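Local coordinates for protein aspartate aminotransferase (Thermotoga maritima, PDB 1O4S) that catalyses the pyridoxal-phosphate-dependent transfer of an amino group from L-aspartate to 2-oxoglutarate, giving oxaloacetate and L-glutamate, at residues Glu93-Asp98 and Asp223-Ile228; Gln112-Ala117 and Tyr209-Glu214; Ile129-Val134 and Glu165-Leu170; Val178-Pro183 and Glu197-Leu202. All coordinates share one frame; numbering follows the deposited sequence. Where two conformers were deposited one is given.

In the fold
Three of the four contacts pack helices on the large seven-stranded mixed sheet that carries the cofactor in this aminotransferase; contact 1 lies off it. Contacts 2, 3 and 4 bring helices 109-121, 164-170 and 193-206 against the neighbouring parallel strands 209-213, 127-132 and 175-180. Contacts 3 and 4, whose centres lie about 10 Å apart, come one after the other along the chain; contact 2 spans both, and contact 1 spans all three. Contacts 2 and 4, with centres about 12 Å apart, share pyridoxal phosphate through Asp-213 and Asn-181. Contact 1, its centre about 17 Å from that of contact 2, is tied to it by Glu-214, which binds Ser-227 and Ile-228, and touches contact 4 where Phe-225 packs on Ser-182 and Pro-183.

Contact 1: Glu93-Asp98 and Asp223-Ile228; sequences ERYKKD and DEFTSI
The backbones approach at Tyr-95 and Ser-227, whose CA atoms are 8.7 Å apart, where the end of helix 81-95 meets the loop leading into helix 228-231. Two capping motifs face one another here: a Schellman motif, with Lys-96 at positive phi, closes the first helix, and Ser-227 is the N-cap of the second. Tyr-95 carries the contact. Its CG is turned anti to the carbonyl carbon (chi1 -66°), which sends the ring across to the serine, and OH comes 3.4 Å from Ser-227 CB. The ring meets that methylene obliquely, with CE2 3.5 Å from the same CB. A small residue suits this place, because the phenol packs directly against the cap while Ser-227 OG is engaged by Glu-214 and by the backbone N of Leu-229. On its other flank the tyrosine ring has Arg-94 CB over one face, and the guanidinium of Arg-94 forms a salt bridge with Asp-217. Cutting Tyr-95 back to an alanine would probably open a gap beside Ser-227 and leave the N-cap without its aromatic cover. Phe-225 adds a lighter touch: its ring presents an edge to the phenol, with Phe-225 CE2 4.1 Å from Tyr-95 OH.

Contact 2: Gln112-Ala117 and Tyr209-Glu214; sequences QALFNA and YIISDE. With PLP (pyridoxal-5'-phosphate), chain M.
Leu-114 and Asp-213 cross at about a right angle, the methyl CD1 of the leucine lying 3.6 Å from the carboxylate oxygen OD2. That oxygen is also the one nearest the cofactor, 2.6 Å from N1 of the pyridine ring, while Leu-114 CD1 comes within 4.2 Å of C6 of the same ring. An apolar branch therefore lies beside an acidic group that has its own polar partners: OD2 accepts a hydrogen bond from Tyr-138, and OD1 takes a weak one from the backbone N of Val-215. With its CG anti to the backbone N (chi1 -179°), Asp-213 extends its carboxylate to the pyridine nitrogen. This is the aspartate–pyridine pairing of fold-type I pyridoxal-phosphate enzymes, here at the end of central strand 209-213. With a leucine in place of Asp-213, N1 of the cofactor is likely to lose its acidic mate, and Tyr-138 OH its carboxylate partner. Farther back along the strand, helix 112-117 runs nearly antiparallel to it, at 170°, with the axes 10.2 Å apart. Ile-211 fills this layer with two branches: CG2 meets Leu-114 CD2 at 4.4 Å, and CD1 reaches Ala-117 CB, where a small residue accommodates the isoleucine tip.

Contact 3: Ile129-Val134 and Glu165-Leu170; sequences IVFSPV and EEVEGL
Val-167 meets the ring of Phe-131 at its edge, in the ring plane, and this is the tight part of the contact. One methyl does the touching: Val-167 CG2 lies 3.5 Å from Phe-131 CE2 and 3.6 Å from its CZ, and the two side chains cross at about a right angle. The phenylalanine has CG anti to the carbonyl carbon (chi1 -61°), which carries the far rim of the ring over to the helix although its first bond does not aim there. A branched valine suits the place: CG2 takes the aromatic edge while the same side chain also packs on Leu-202 of helix 193-206. Pro-162, Tyr-191, Val-178 and Ile-180 complete the surroundings of the ring. Two residues back along the strand the approach is looser: Ile-129 aims at the helix, but its CD1 stays 4.5 Å from Val-167 O. Ile-129 also rests on Val-152 of the next strand, as does Leu-170. On the solvent side Glu-165 and Glu-166 are exposed, and Glu-165 OE1 is hydrogen-bonded to Ser-163 OG. With Val-167 and Leu-170 turned to the sheet and these two acids outward, helix 164-170 is an amphipathic helix covering an alpha/beta sheet, as in the large domain of fold-type I aminotransferases.

Contact 4: Val178-Pro183 and Glu197-Leu202; sequences VLINSP and EGLVRL. With PLP (pyridoxal-5'-phosphate), chain M.
Leu-199 sets one methyl, CD1, against two branches from strand 175-180. Ile-180 CG2 is 3.9 Å from Leu-199 CD1, the two side chains sliding past each other in opposite directions; Val-178 and Leu-199 instead meet tip to tip, and Val-178 CG1 is 4.1 Å from Leu-199 CD1. Beta-branched residues suit the strand, since each offers a methyl close to the backbone. In Ile-180 a chi1 of 57° puts CG1 between the backbone N and the carbonyl carbon, which leaves CG2 anti to the carbonyl carbon and directed at the leucine. Around this core, Phe-208 touches both Val-178 and Leu-199, and Ile-228 packs on Ile-180. The contact belongs to the right-handed beta-alpha-beta unit of strand 175-180, helix 193-206 and strand 209-213. Next along the chain, Asn-181 turns to the cofactor, OD1 lying 3.4 Å from the methyl carbon C2A. Its amide is fixed from both ends: ND2 donates to the backbone O of Asp-213, and OD1 accepts from the backbone N of Asn-185, whose side chain hydrogen-bonds the cofactor.

Contact 1: Glu93-Asp98 and Asp223-Ile228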
loop_
_atom_site.group_PDB
_atom_site.type_symbol
_atom_site.label_atom_id
_atom_site.label_comp_id
_atom_site.label_asym_id
_atom_site.label_seq_id
_atom_site.Cartn_x
_atom_site.Cartn_y
_atom_site.Cartn_z
ATOM N N GLU B 93 23.132 11.256 10.810
ATOM C CA GLU B 93 24.245 12.180 10.583
ATOM C C GLU B 93 23.754 13.615 10.406
ATOM O O GLU B 93 24.329 14.531 10.961
ATOM C CB GLU B 93 25.115 11.743 9.397
ATOM C CG GLU B 93 25.960 10.513 9.734
ATOM C CD GLU B 93 26.744 9.937 8.549
ATOM O OE1 GLU B 93 27.765 9.256 8.814
ATOM O OE2 GLU B 93 26.346 10.143 7.364
ATOM N N ARG B 94 22.675 13.816 9.658
ATOM C CA ARG B 94 22.163 15.172 9.448
ATOM C C ARG B 94 21.777 15.880 10.754
ATOM O O ARG B 94 21.957 17.103 10.871
ATOM C CB ARG B 94 20.960 15.167 8.518
ATOM C CG ARG B 94 21.305 14.809 7.095
ATOM C CD ARG B 94 20.080 14.647 6.222
ATOM N NE ARG B 94 19.378 15.919 6.073
ATOM C CZ ARG B 94 18.185 16.071 5.483
ATOM N NH1 ARG B 94 17.520 15.020 4.986
ATOM N NH2 ARG B 94 17.657 17.297 5.398
ATOM N N TYR B 95 21.248 15.117 11.713
ATOM C CA TYR B 95 20.639 15.689 12.911
ATOM C C TYR B 95 21.338 15.282 14.200
ATOM O O TYR B 95 20.811 15.473 15.289
ATOM C CB TYR B 95 19.155 15.329 12.942
ATOM C CG TYR B 95 18.414 15.987 11.814
ATOM C CD1 TYR B 95 17.841 15.219 10.788
ATOM C CD2 TYR B 95 18.310 17.382 11.732
ATOM C CE1 TYR B 95 17.164 15.803 9.720
ATOM C CE2 TYR B 95 17.639 17.986 10.631
ATOM C CZ TYR B 95 17.056 17.172 9.646
ATOM O OH TYR B 95 16.401 17.693 8.571
ATOM N N LYS B 96 22.532 14.729 14.053
ATOM C CA LYS B 96 23.341 14.241 15.168
ATOM C C LYS B 96 22.520 13.448 16.202
ATOM O O LYS B 96 22.399 13.829 17.367
ATOM C CB LYS B 96 24.166 15.374 15.809
ATOM C CG LYS B 96 25.520 15.639 15.116
ATOM C CD LYS B 96 26.438 14.393 15.026
ATOM C CE LYS B 96 26.949 13.934 16.393
ATOM N NZ LYS B 96 27.935 14.892 16.961
ATOM N N LYS B 97 21.966 12.339 15.719
ATOM C CA LYS B 97 21.200 11.356 16.492
ATOM C C LYS B 97 21.711 9.940 16.185
ATOM O O LYS B 97 22.238 9.674 15.098
ATOM C CB LYS B 97 19.719 11.437 16.122
ATOM C CG LYS B 97 19.136 12.828 16.286
ATOM C CD LYS B 97 17.624 12.841 16.212
ATOM C CE LYS B 97 17.103 14.253 16.383
ATOM N NZ LYS B 97 17.045 14.666 17.785
ATOM N N ASP B 98 21.572 9.048 17.157
ATOM C CA ASP B 98 21.910 7.646 17.004
ATOM C C ASP B 98 20.585 6.977 16.645
ATOM O O ASP B 98 19.776 6.656 17.509
ATOM C CB ASP B 98 22.491 7.101 18.331
ATOM C CG ASP B 98 23.323 5.822 18.157
ATOM O OD1 ASP B 98 23.168 5.121 17.130
ATOM O OD2 ASP B 98 24.168 5.440 19.012
ATOM N N ASP B 223 17.908 29.427 4.816
ATOM C CA ASP B 223 18.672 28.766 5.894
ATOM C C ASP B 223 17.873 28.714 7.216
ATOM O O ASP B 223 18.403 28.297 8.235
ATOM C CB ASP B 223 20.035 29.462 6.110
ATOM C CG ASP B 223 19.891 30.909 6.571
ATOM O OD1 ASP B 223 18.788 31.476 6.353
ATOM O OD2 ASP B 223 20.815 31.573 7.139
ATOM N N GLU B 224 16.607 29.132 7.182
ATOM C CA GLU B 224 15.700 29.089 8.351
ATOM C C GLU B 224 14.940 27.759 8.538
ATOM O O GLU B 224 14.218 27.638 9.527
ATOM C CB GLU B 224 14.681 30.263 8.317
ATOM C CG GLU B 224 14.946 31.386 9.318
ATOM C CD GLU B 224 16.154 32.202 8.956
ATOM O OE1 GLU B 224 16.085 33.440 9.072
ATOM O OE2 GLU B 224 17.170 31.608 8.550
ATOM N N PHE B 225 15.067 26.778 7.630
ATOM C CA PHE B 225 14.386 25.494 7.843
ATOM C C PHE B 225 14.845 24.838 9.129
ATOM O O PHE B 225 16.030 24.634 9.341
ATOM C CB PHE B 225 14.540 24.477 6.687
ATOM C CG PHE B 225 13.844 23.161 6.972
ATOM C CD1 PHE B 225 12.462 23.111 7.053
ATOM C CD2 PHE B 225 14.570 22.004 7.216
ATOM C CE1 PHE B 225 11.803 21.949 7.368
ATOM C CE2 PHE B 225 13.924 20.813 7.525
ATOM C CZ PHE B 225 12.533 20.784 7.604
ATOM N N THR B 226 13.866 24.509 9.967
ATOM C CA THR B 226 14.054 23.748 11.191
ATOM C C THR B 226 13.233 22.462 11.088
ATOM O O THR B 226 12.021 22.509 10.837
ATOM C CB THR B 226 13.547 24.561 12.388
ATOM O OG1 THR B 226 14.200 25.846 12.438
ATOM C CG2 THR B 226 13.920 23.884 13.679
ATOM N N SER B 227 13.896 21.333 11.302
ATOM C CA SER B 227 13.251 20.027 11.350
ATOM C C SER B 227 12.814 19.792 12.775
ATOM O O SER B 227 13.440 20.308 13.701
ATOM C CB SER B 227 14.249 18.944 10.953
ATOM O OG SER B 227 13.757 17.661 11.204
ATOM N N ILE B 228 11.762 19.004 12.962
ATOM C CA ILE B 228 11.421 18.552 14.303
ATOM C C ILE B 228 12.619 17.824 14.932
ATOM O O ILE B 228 12.771 17.816 16.150
ATOM C CB ILE B 228 10.156 17.646 14.318
ATOM C CG1 ILE B 228 9.497 17.649 15.724
ATOM C CG2 ILE B 228 10.491 16.200 13.870
ATOM C CD1 ILE B 228 8.985 19.023 16.182
#

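Contact 2: Gln112-Ala117 and Tyr209-Glu214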
loop_
_atom_site.group_PDB
_atom_site.type_symbol
_atom_site.label_atom_id
_atom_site.label_comp_id
_atom_site.label_asym_id
_atom_site.label_seq_id
_atom_site.Cartn_x
_atom_site.Cartn_y
_atom_site.Cartn_z
ATOM N N GLN B 112 1.906 6.310 2.607
ATOM C CA GLN B 112 1.660 5.148 3.421
ATOM C C GLN B 112 2.366 5.261 4.771
ATOM O O GLN B 112 1.860 4.733 5.746
ATOM C CB GLN B 112 2.046 3.847 2.677
ATOM C CG GLN B 112 1.555 2.572 3.419
ATOM C CD GLN B 112 2.053 1.243 2.837
ATOM O OE1 GLN B 112 3.068 1.181 2.127
ATOM N NE2 GLN B 112 1.327 0.173 3.147
ATOM N N ALA B 113 3.488 5.973 4.875
ATOM C CA ALA B 113 4.077 6.192 6.187
ATOM C C ALA B 113 3.096 6.945 7.059
ATOM O O ALA B 113 2.914 6.590 8.234
ATOM C CB ALA B 113 5.361 6.912 6.108
ATOM N N LEU B 114 2.437 7.958 6.492
ATOM C CA LEU B 114 1.435 8.729 7.213
ATOM C C LEU B 114 0.254 7.829 7.626
ATOM O O LEU B 114 -0.141 7.802 8.763
ATOM C CB LEU B 114 0.960 9.915 6.359
ATOM C CG LEU B 114 1.978 11.072 6.147
ATOM C CD1 LEU B 114 1.868 11.838 4.780
ATOM C CD2 LEU B 114 1.895 12.096 7.343
ATOM N N PHE B 115 -0.305 7.082 6.683
ATOM C CA PHE B 115 -1.433 6.234 6.975
ATOM C C PHE B 115 -1.111 5.217 8.083
ATOM O O PHE B 115 -1.901 5.029 9.023
ATOM C CB PHE B 115 -1.886 5.511 5.712
ATOM C CG PHE B 115 -3.036 4.594 5.943
ATOM C CD1 PHE B 115 -2.889 3.226 5.818
ATOM C CD2 PHE B 115 -4.278 5.099 6.303
ATOM C CE1 PHE B 115 -3.959 2.355 6.070
ATOM C CE2 PHE B 115 -5.343 4.222 6.565
ATOM C CZ PHE B 115 -5.174 2.851 6.423
ATOM N N ASN B 116 0.050 4.585 7.963
ATOM C CA ASN B 116 0.529 3.628 8.966
ATOM C C ASN B 116 0.671 4.239 10.360
ATOM O O ASN B 116 0.360 3.573 11.338
ATOM C CB ASN B 116 1.868 2.993 8.590
ATOM C CG ASN B 116 1.794 2.042 7.404
ATOM O OD1 ASN B 116 0.720 1.656 6.919
ATOM N ND2 ASN B 116 2.969 1.641 6.946
ATOM N N ALA B 117 1.124 5.494 10.436
ATOM C CA ALA B 117 1.220 6.237 11.703
ATOM C C ALA B 117 -0.144 6.404 12.373
ATOM O O ALA B 117 -0.319 6.135 13.579
ATOM C CB ALA B 117 1.883 7.619 11.483
ATOM N N TYR B 209 1.824 12.639 20.496
ATOM C CA TYR B 209 2.858 12.449 19.477
ATOM C C TYR B 209 2.890 13.604 18.521
ATOM O O TYR B 209 1.843 14.186 18.195
ATOM C CB TYR B 209 2.598 11.198 18.649
ATOM C CG TYR B 209 2.870 9.923 19.377
ATOM C CD1 TYR B 209 4.156 9.422 19.465
ATOM C CD2 TYR B 209 1.830 9.199 19.972
ATOM C CE1 TYR B 209 4.415 8.247 20.144
ATOM C CE2 TYR B 209 2.070 7.996 20.644
ATOM C CZ TYR B 209 3.369 7.530 20.729
ATOM O OH TYR B 209 3.643 6.350 21.407
ATOM N N ILE B 210 4.093 13.941 18.069
ATOM C CA ILE B 210 4.246 14.899 16.987
ATOM C C ILE B 210 4.580 14.085 15.753
ATOM O O ILE B 210 5.582 13.383 15.736
ATOM C CB ILE B 210 5.362 15.923 17.262
ATOM C CG1 ILE B 210 5.006 16.791 18.479
ATOM C CG2 ILE B 210 5.586 16.801 16.005
ATOM C CD1 ILE B 210 6.110 17.713 18.878
ATOM N N ILE B 211 3.713 14.176 14.751
ATOM C CA ILE B 211 3.920 13.556 13.454
ATOM C C ILE B 211 4.370 14.648 12.500
ATOM O O ILE B 211 3.643 15.605 12.257
ATOM C CB ILE B 211 2.639 12.908 12.948
ATOM C CG1 ILE B 211 2.123 11.856 13.953
ATOM C CG2 ILE B 211 2.890 12.301 11.582
ATOM C CD1 ILE B 211 0.728 11.344 13.645
ATOM N N SER B 212 5.576 14.498 11.955
ATOM C CA SER B 212 6.192 15.531 11.133
ATOM C C SER B 212 6.483 15.048 9.729
ATOM O O SER B 212 7.317 14.175 9.536
ATOM C CB SER B 212 7.484 16.041 11.765
ATOM O OG SER B 212 7.866 17.216 11.095
ATOM N N ASP B 213 5.778 15.636 8.773
ATOM C CA ASP B 213 5.877 15.307 7.365
ATOM C C ASP B 213 6.835 16.291 6.724
ATOM O O ASP B 213 6.445 17.408 6.344
ATOM C CB ASP B 213 4.491 15.425 6.736
ATOM C CG ASP B 213 4.471 15.087 5.250
ATOM O OD1 ASP B 213 5.562 14.865 4.643
ATOM O OD2 ASP B 213 3.377 15.051 4.618
ATOM N N GLU B 214 8.074 15.841 6.548
ATOM C CA GLU B 214 9.166 16.676 6.081
ATOM C C GLU B 214 9.650 16.316 4.666
ATOM O O GLU B 214 10.820 16.439 4.342
ATOM C CB GLU B 214 10.288 16.640 7.147
ATOM C CG GLU B 214 9.923 17.487 8.385
ATOM C CD GLU B 214 10.972 17.539 9.503
ATOM O OE1 GLU B 214 12.218 17.569 9.239
ATOM O OE2 GLU B 214 10.536 17.590 10.691
HETATM N N1 PLP M . 3.019 15.118 2.089
HETATM C C2 PLP M . 2.822 16.191 1.242
HETATM C C2A PLP M . 2.286 17.436 1.886
HETATM C C3 PLP M . 3.078 16.089 -0.135
HETATM O O3 PLP M . 2.906 17.056 -0.868
HETATM C C4 PLP M . 3.599 14.898 -0.665
HETATM C C4A PLP M . 3.907 14.793 -2.175
HETATM C C5 PLP M . 3.805 13.834 0.248
HETATM C C6 PLP M . 3.504 13.966 1.602
HETATM C C5A PLP M . 4.354 12.466 -0.095
HETATM O O4P PLP M . 3.984 11.718 -1.241
HETATM P P PLP M . 4.666 10.314 -1.595
HETATM O O1P PLP M . 4.745 10.414 -3.073
HETATM O O2P PLP M . 5.964 10.192 -0.910
HETATM O O3P PLP M . 3.599 9.401 -1.133
#

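Contact 3: Ile129-Val134 and Glu165-Leu170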
loop_
_atom_site.group_PDB
_atom_site.type_symbol
_atom_site.label_atom_id
_atom_site.label_comp_id
_atom_site.label_asym_id
_atom_site.label_seq_id
_atom_site.Cartn_x
_atom_site.Cartn_y
_atom_site.Cartn_z
ATOM N N ILE B 129 -4.809 17.072 15.746
ATOM C CA ILE B 129 -4.818 18.473 15.337
ATOM C C ILE B 129 -4.056 18.625 14.025
ATOM O O ILE B 129 -2.921 18.150 13.906
ATOM C CB ILE B 129 -4.217 19.349 16.454
ATOM C CG1 ILE B 129 -5.216 19.428 17.612
ATOM C CG2 ILE B 129 -3.866 20.764 15.937
ATOM C CD1 ILE B 129 -4.615 19.843 18.899
ATOM N N VAL B 130 -4.677 19.260 13.027
ATOM C CA VAL B 130 -3.988 19.612 11.784
ATOM C C VAL B 130 -4.103 21.121 11.563
ATOM O O VAL B 130 -4.932 21.780 12.176
ATOM C CB VAL B 130 -4.526 18.832 10.561
ATOM C CG1 VAL B 130 -4.627 17.342 10.887
ATOM C CG2 VAL B 130 -5.861 19.357 10.128
ATOM N N PHE B 131 -3.247 21.651 10.702
ATOM C CA PHE B 131 -3.153 23.067 10.446
ATOM C C PHE B 131 -3.509 23.332 9.000
ATOM O O PHE B 131 -2.896 22.768 8.099
ATOM C CB PHE B 131 -1.732 23.566 10.767
ATOM C CG PHE B 131 -1.337 23.373 12.205
ATOM C CD1 PHE B 131 -0.494 22.336 12.577
ATOM C CD2 PHE B 131 -1.875 24.196 13.204
ATOM C CE1 PHE B 131 -0.140 22.128 13.916
ATOM C CE2 PHE B 131 -1.533 23.995 14.556
ATOM C CZ PHE B 131 -0.657 22.952 14.909
ATOM N N SER B 132 -4.508 24.172 8.769
ATOM C CA SER B 132 -4.888 24.551 7.421
ATOM C C SER B 132 -4.196 25.901 7.142
ATOM O O SER B 132 -3.887 26.600 8.090
ATOM C CB SER B 132 -6.404 24.654 7.295
ATOM O OG SER B 132 -6.897 25.750 8.050
ATOM N N PRO B 133 -3.933 26.259 5.880
ATOM C CA PRO B 133 -4.171 25.388 4.696
ATOM C C PRO B 133 -3.537 23.999 4.798
ATOM O O PRO B 133 -2.399 23.881 5.226
ATOM C CB PRO B 133 -3.560 26.185 3.526
ATOM C CG PRO B 133 -3.630 27.626 3.981
ATOM C CD PRO B 133 -3.436 27.588 5.491
ATOM N N VAL B 134 -4.275 22.960 4.428
ATOM C CA VAL B 134 -3.839 21.589 4.723
ATOM C C VAL B 134 -3.860 20.699 3.486
ATOM O O VAL B 134 -4.794 20.741 2.716
ATOM C CB VAL B 134 -4.685 20.966 5.861
ATOM C CG1 VAL B 134 -6.113 20.706 5.409
ATOM C CG2 VAL B 134 -4.046 19.674 6.416
ATOM N N GLU B 165 0.326 28.909 21.445
ATOM C CA GLU B 165 -0.564 29.361 22.481
ATOM C C GLU B 165 -1.958 28.744 22.231
ATOM O O GLU B 165 -2.495 28.040 23.084
ATOM C CB GLU B 165 -0.556 30.917 22.459
ATOM C CG GLU B 165 0.863 31.582 22.331
ATOM C CD GLU B 165 1.526 31.625 20.907
ATOM O OE1 GLU B 165 0.877 31.941 19.884
ATOM O OE2 GLU B 165 2.750 31.389 20.804
ATOM N N GLU B 166 -2.480 28.961 21.022
ATOM C CA GLU B 166 -3.786 28.458 20.556
ATOM C C GLU B 166 -3.864 26.944 20.430
ATOM O O GLU B 166 -4.950 26.376 20.497
ATOM C CB GLU B 166 -4.125 29.134 19.208
ATOM C CG GLU B 166 -5.146 28.462 18.279
ATOM C CD GLU B 166 -5.558 29.374 17.111
ATOM O OE1 GLU B 166 -5.784 30.588 17.359
ATOM O OE2 GLU B 166 -5.667 28.903 15.951
ATOM N N VAL B 167 -2.722 26.289 20.234
ATOM C CA VAL B 167 -2.675 24.830 20.143
ATOM C C VAL B 167 -2.874 24.195 21.520
ATOM O O VAL B 167 -3.612 23.212 21.652
ATOM C CB VAL B 167 -1.350 24.316 19.504
ATOM C CG1 VAL B 167 -1.164 22.814 19.718
ATOM C CG2 VAL B 167 -1.314 24.641 18.004
ATOM N N GLU B 168 -2.218 24.746 22.540
ATOM C CA GLU B 168 -2.361 24.221 23.893
ATOM C C GLU B 168 -3.793 24.412 24.359
ATOM O O GLU B 168 -4.343 23.570 25.074
ATOM C CB GLU B 168 -1.412 24.908 24.876
ATOM C CG GLU B 168 -1.420 24.219 26.238
ATOM C CD GLU B 168 -0.406 24.769 27.222
ATOM O OE1 GLU B 168 -0.361 24.234 28.358
ATOM O OE2 GLU B 168 0.333 25.716 26.874
ATOM N N GLY B 169 -4.375 25.536 23.933
ATOM C CA GLY B 169 -5.737 25.901 24.264
ATOM C C GLY B 169 -6.737 24.868 23.808
ATOM O O GLY B 169 -7.759 24.691 24.473
ATOM N N LEU B 170 -6.432 24.187 22.696
ATOM C CA LEU B 170 -7.326 23.180 22.088
ATOM C C LEU B 170 -7.099 21.751 22.538
ATOM O O LEU B 170 -7.921 20.903 22.247
ATOM C CB LEU B 170 -7.211 23.184 20.552
ATOM C CG LEU B 170 -7.581 24.464 19.796
ATOM C CD1 LEU B 170 -7.439 24.222 18.297
ATOM C CD2 LEU B 170 -9.001 24.968 20.151
#

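Contact 4: Val178-Pro183 and Glu197-Leu202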
loop_
_atom_site.group_PDB
_atom_site.type_symbol
_atom_site.label_atom_id
_atom_site.label_comp_id
_atom_site.label_asym_id
_atom_site.label_seq_id
_atom_site.Cartn_x
_atom_site.Cartn_y
_atom_site.Cartn_z
ATOM N N VAL B 178 -0.382 15.757 17.045
ATOM C CA VAL B 178 -0.391 16.979 16.307
ATOM C C VAL B 178 0.472 16.740 15.064
ATOM O O VAL B 178 1.638 16.326 15.146
ATOM C CB VAL B 178 0.141 18.143 17.132
ATOM C CG1 VAL B 178 0.273 19.434 16.256
ATOM C CG2 VAL B 178 -0.745 18.386 18.362
ATOM N N LEU B 179 -0.133 17.013 13.913
ATOM C CA LEU B 179 0.474 16.819 12.616
ATOM C C LEU B 179 1.054 18.130 12.081
ATOM O O LEU B 179 0.327 19.105 11.893
ATOM C CB LEU B 179 -0.587 16.325 11.640
ATOM C CG LEU B 179 -0.111 16.121 10.205
ATOM C CD1 LEU B 179 0.972 15.059 10.147
ATOM C CD2 LEU B 179 -1.310 15.760 9.323
ATOM N N ILE B 180 2.344 18.126 11.776
ATOM C CA ILE B 180 2.977 19.271 11.130
ATOM C C ILE B 180 3.588 18.881 9.783
ATOM O O ILE B 180 4.068 17.791 9.595
ATOM C CB ILE B 180 4.043 19.949 12.057
ATOM C CG1 ILE B 180 5.108 18.947 12.493
ATOM C CG2 ILE B 180 3.350 20.653 13.277
ATOM C CD1 ILE B 180 6.289 19.559 13.221
ATOM N N ASN B 181 3.531 19.810 8.854
ATOM C CA ASN B 181 4.014 19.660 7.503
ATOM C C ASN B 181 4.804 20.920 7.122
ATOM O O ASN B 181 4.247 21.921 6.615
ATOM C CB ASN B 181 2.835 19.491 6.564
ATOM C CG ASN B 181 3.247 19.457 5.089
ATOM O OD1 ASN B 181 2.505 19.950 4.236
ATOM N ND2 ASN B 181 4.390 18.823 4.778
ATOM N N SER B 182 6.105 20.851 7.373
ATOM C CA SER B 182 7.025 21.934 7.091
ATOM C C SER B 182 8.252 21.323 6.405
ATOM O O SER B 182 8.822 20.362 6.944
ATOM C CB SER B 182 7.401 22.658 8.390
ATOM O OG SER B 182 8.364 23.652 8.151
ATOM N N PRO B 183 8.651 21.818 5.223
ATOM C CA PRO B 183 7.928 22.849 4.439
ATOM C C PRO B 183 6.531 22.458 3.971
ATOM O O PRO B 183 6.225 21.278 3.707
ATOM C CB PRO B 183 8.842 23.091 3.214
ATOM C CG PRO B 183 10.195 22.533 3.607
ATOM C CD PRO B 183 9.892 21.384 4.549
ATOM N N GLU B 197 10.089 23.978 19.015
ATOM C CA GLU B 197 10.633 23.761 20.369
ATOM C C GLU B 197 9.526 23.740 21.408
ATOM O O GLU B 197 9.541 22.925 22.335
ATOM C CB GLU B 197 11.639 24.874 20.756
ATOM C CG GLU B 197 12.904 24.870 19.906
ATOM C CD GLU B 197 13.918 25.937 20.282
ATOM O OE1 GLU B 197 13.545 27.119 20.502
ATOM O OE2 GLU B 197 15.111 25.581 20.348
ATOM N N GLY B 198 8.575 24.654 21.246
ATOM C CA GLY B 198 7.439 24.750 22.134
ATOM C C GLY B 198 6.509 23.569 21.976
ATOM O O GLY B 198 5.967 23.066 22.957
ATOM N N LEU B 199 6.348 23.093 20.742
ATOM C CA LEU B 199 5.436 22.000 20.478
ATOM C C LEU B 199 6.015 20.725 21.096
ATOM O O LEU B 199 5.303 19.915 21.658
ATOM C CB LEU B 199 5.235 21.849 18.971
ATOM C CG LEU B 199 3.880 21.533 18.326
ATOM C CD1 LEU B 199 4.134 20.654 17.110
ATOM C CD2 LEU B 199 2.866 20.897 19.239
ATOM N N VAL B 200 7.326 20.568 20.994
ATOM C CA VAL B 200 8.030 19.442 21.598
ATOM C C VAL B 200 7.914 19.465 23.143
ATOM O O VAL B 200 7.857 18.411 23.770
ATOM C CB VAL B 200 9.532 19.453 21.169
ATOM C CG1 VAL B 200 10.413 18.626 22.128
ATOM C CG2 VAL B 200 9.682 18.983 19.777
ATOM N N ARG B 201 7.881 20.661 23.738
ATOM C CA ARG B 201 7.619 20.809 25.165
ATOM C C ARG B 201 6.198 20.376 25.480
ATOM O O ARG B 201 5.981 19.593 26.397
ATOM C CB ARG B 201 7.824 22.262 25.646
ATOM C CG ARG B 201 9.261 22.651 25.924
ATOM C CD ARG B 201 9.424 23.993 26.701
ATOM N NE ARG B 201 9.102 25.180 25.887
ATOM C CZ ARG B 201 9.925 25.750 24.984
ATOM N NH1 ARG B 201 11.150 25.258 24.758
ATOM N NH2 ARG B 201 9.515 26.822 24.294
ATOM N N LEU B 202 5.238 20.904 24.730
ATOM C CA LEU B 202 3.825 20.540 24.898
ATOM C C LEU B 202 3.561 19.042 24.811
ATOM O O LEU B 202 2.704 18.544 25.534
ATOM C CB LEU B 202 2.946 21.185 23.827
ATOM C CG LEU B 202 2.267 22.526 24.048
ATOM C CD1 LEU B 202 1.286 22.761 22.887
ATOM C CD2 LEU B 202 1.542 22.572 25.398
HETATM N N1 PLP M . 3.019 15.118 2.089
HETATM C C2 PLP M . 2.822 16.191 1.242
HETATM C C2A PLP M . 2.286 17.436 1.886
HETATM C C3 PLP M . 3.078 16.089 -0.135
HETATM O O3 PLP M . 2.906 17.056 -0.868
HETATM C C4 PLP M . 3.599 14.898 -0.665
HETATM C C4A PLP M . 3.907 14.793 -2.175
HETATM C C5 PLP M . 3.805 13.834 0.248
HETATM C C6 PLP M . 3.504 13.966 1.602
HETATM C C5A PLP M . 4.354 12.466 -0.095
HETATM O O4P PLP M . 3.984 11.718 -1.241
HETATM P P PLP M . 4.666 10.314 -1.595
HETATM O O1P PLP M . 4.745 10.414 -3.073
HETATM O O2P PLP M . 5.964 10.192 -0.910
HETATM O O3P PLP M . 3.599 9.401 -1.133
#